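Local coordinates for SusD/RagB family nutrient-binding outer membrane lipoprotein (Bacteroides vulgatus, PDB 4F7A) that probably binds glycans, perhaps mucin O-glycans, at the outer membrane as a SusD-like lipoprotein of a nutrient uptake system, at residues Ser316-Thr320 with Gln321-Ala325. Residues are numbered along the deposited sequence; the frame is centred on the assembly and turned at random.
Sequences SFINT and QTITA
With chi1 at -173°, Asn319 carries its CG opposite the backbone N and beside its own carbonyl carbon, and the amide, tilted by chi2 of -30°, brings OD1 up to the backbone N-H groups of Gln321 and Thr322. OD1 accepts from both. Gln321 N comes nearly end-on to the C=O bond at 2.9 Å from Asn319 OD1, whereas Thr322 N lies 3.1 Å from the same OD1, well above the amide plane. Thr322 turns OG1 to the side of its own backbone N; there OG1 sits over the face of the Asn319 amide, 3.3 Å from Asn319 CG, and its hydrogen bond goes to Ile281 O instead. The other end of the Asn319 amide is also held: ND2 donates to Ser280 O and to a water, so the group is fixed against rotation. The backbone closes the same turn, as Ile323 N reaches Asn319 O at 3.0 Å in a nearly straight bond in the carbonyl plane. Were Asn319 an alanine, the N-H groups of Gln321 and Thr322 would probably lose their shared acceptor, and Ser280 O its amide donor. Next to the turn, Ile318 and Ile323 meet nearly at right angles, CD1 of Ile318 lying 3.9 Å from CG1 of Ile323, and both pack on Leu252 of helix 251-257. With Asn319 OD1 accepting from the N-H groups two and three residues on and Asn319 O from the one four on, Asn319 to Ile323 form an Asx motif, here bending the long loop between helix 279-282 and strand 329-332 and tying it back to that helix.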
loop_
_atom_site.group_PDB
_atom_site.type_symbol
_atom_site.label_atom_id
_atom_site.label_comp_id
_atom_site.label_asym_id
_atom_site.label_seq_id
_atom_site.Cartn_x
_atom_site.Cartn_y
_atom_site.Cartn_z
ATOM N N SER A 316 5.389 -22.199 -1.292
ATOM C CA SER A 316 4.210 -21.788 -2.050
ATOM C C SER A 316 4.480 -20.546 -2.905
ATOM O O SER A 316 5.094 -19.590 -2.447
ATOM C CB SER A 316 3.029 -21.514 -1.132
ATOM O OG SER A 316 2.515 -22.713 -0.588
ATOM N N PHE A 317 3.994 -20.599 -4.146
ATOM C CA PHE A 317 4.163 -19.536 -5.102
ATOM C C PHE A 317 2.840 -18.825 -5.250
ATOM O O PHE A 317 1.799 -19.398 -4.953
ATOM C CB PHE A 317 4.594 -20.124 -6.464
ATOM C CG PHE A 317 5.269 -19.124 -7.362
ATOM C CD1 PHE A 317 6.525 -18.670 -7.060
ATOM C CD2 PHE A 317 4.645 -18.643 -8.508
ATOM C CE1 PHE A 317 7.172 -17.738 -7.869
ATOM C CE2 PHE A 317 5.297 -17.721 -9.332
ATOM C CZ PHE A 317 6.557 -17.270 -9.006
ATOM N N ILE A 318 2.885 -17.587 -5.729
ATOM C CA ILE A 318 1.695 -16.857 -6.086
ATOM C C ILE A 318 0.871 -17.639 -7.098
ATOM O O ILE A 318 1.403 -18.396 -7.907
ATOM C CB ILE A 318 2.026 -15.442 -6.642
ATOM C CG1 ILE A 318 0.848 -14.493 -6.447
ATOM C CG2 ILE A 318 2.488 -15.505 -8.135
ATOM C CD1 ILE A 318 1.182 -13.004 -6.778
ATOM N N ASN A 319 -0.439 -17.481 -7.011
ATOM C CA ASN A 319 -1.365 -18.031 -8.006
ATOM C C ASN A 319 -1.375 -17.176 -9.282
ATOM O O ASN A 319 -1.900 -16.044 -9.296
ATOM C CB ASN A 319 -2.777 -18.113 -7.413
ATOM C CG ASN A 319 -3.760 -18.819 -8.328
ATOM O OD1 ASN A 319 -3.604 -18.764 -9.545
ATOM N ND2 ASN A 319 -4.806 -19.468 -7.741
ATOM N N THR A 320 -0.801 -17.719 -10.344
ATOM C CA THR A 320 -0.607 -16.977 -11.589
ATOM C C THR A 320 -1.804 -17.078 -12.542
ATOM O O THR A 320 -1.734 -16.574 -13.657
ATOM C CB THR A 320 0.706 -17.395 -12.306
ATOM O OG1 THR A 320 0.747 -18.823 -12.480
ATOM C CG2 THR A 320 1.916 -16.944 -11.469
ATOM N N GLN A 321 -2.877 -17.753 -12.128
ATOM C CA GLN A 321 -4.178 -17.628 -12.795
ATOM C C GLN A 321 -4.887 -16.411 -12.233
ATOM O O GLN A 321 -5.582 -15.706 -12.944
ATOM C CB GLN A 321 -5.066 -18.872 -12.596
ATOM C CG GLN A 321 -4.643 -20.080 -13.420
ATOM C CD GLN A 321 -5.484 -21.319 -13.126
ATOM O OE1 GLN A 321 -6.170 -21.398 -12.102
ATOM N NE2 GLN A 321 -5.430 -22.291 -14.028
ATOM N N THR A 322 -4.703 -16.161 -10.937
ATOM C CA THR A 322 -5.297 -14.995 -10.279
ATOM C C THR A 322 -4.598 -13.692 -10.672
ATOM O O THR A 322 -5.255 -12.690 -11.002
ATOM C CB THR A 322 -5.237 -15.162 -8.769
ATOM O OG1 THR A 322 -5.937 -16.358 -8.432
ATOM C CG2 THR A 322 -5.875 -13.966 -8.036
ATOM N N ILE A 323 -3.267 -13.700 -10.640
ATOM C CA ILE A 323 -2.482 -12.515 -10.988
ATOM C C ILE A 323 -1.801 -12.753 -12.363
ATOM O O ILE A 323 -0.880 -13.582 -12.489
ATOM C CB ILE A 323 -1.460 -12.184 -9.888
ATOM C CG1 ILE A 323 -2.156 -11.899 -8.534
ATOM C CG2 ILE A 323 -0.580 -10.953 -10.304
ATOM C CD1 ILE A 323 -3.166 -10.747 -8.518
ATOM N N THR A 324 -2.283 -12.042 -13.376
ATOM C CA THR A 324 -1.757 -12.125 -14.752
ATOM C C THR A 324 -1.347 -10.742 -15.221
ATOM O O THR A 324 -1.666 -9.746 -14.583
ATOM C CB THR A 324 -2.812 -12.683 -15.748
ATOM O OG1 THR A 324 -3.818 -11.681 -16.013
ATOM C CG2 THR A 324 -3.496 -13.937 -15.178
ATOM N N ALA A 325 -0.676 -10.665 -16.362
ATOM C CA ALA A 325 -0.273 -9.379 -16.934
ATOM C C ALA A 325 -1.468 -8.453 -17.154
ATOM O O ALA A 325 -1.335 -7.216 -17.027
ATOM C CB ALA A 325 0.471 -9.609 -18.270
HETATM O O HOH W 1 -6.684 -20.622 -9.562
#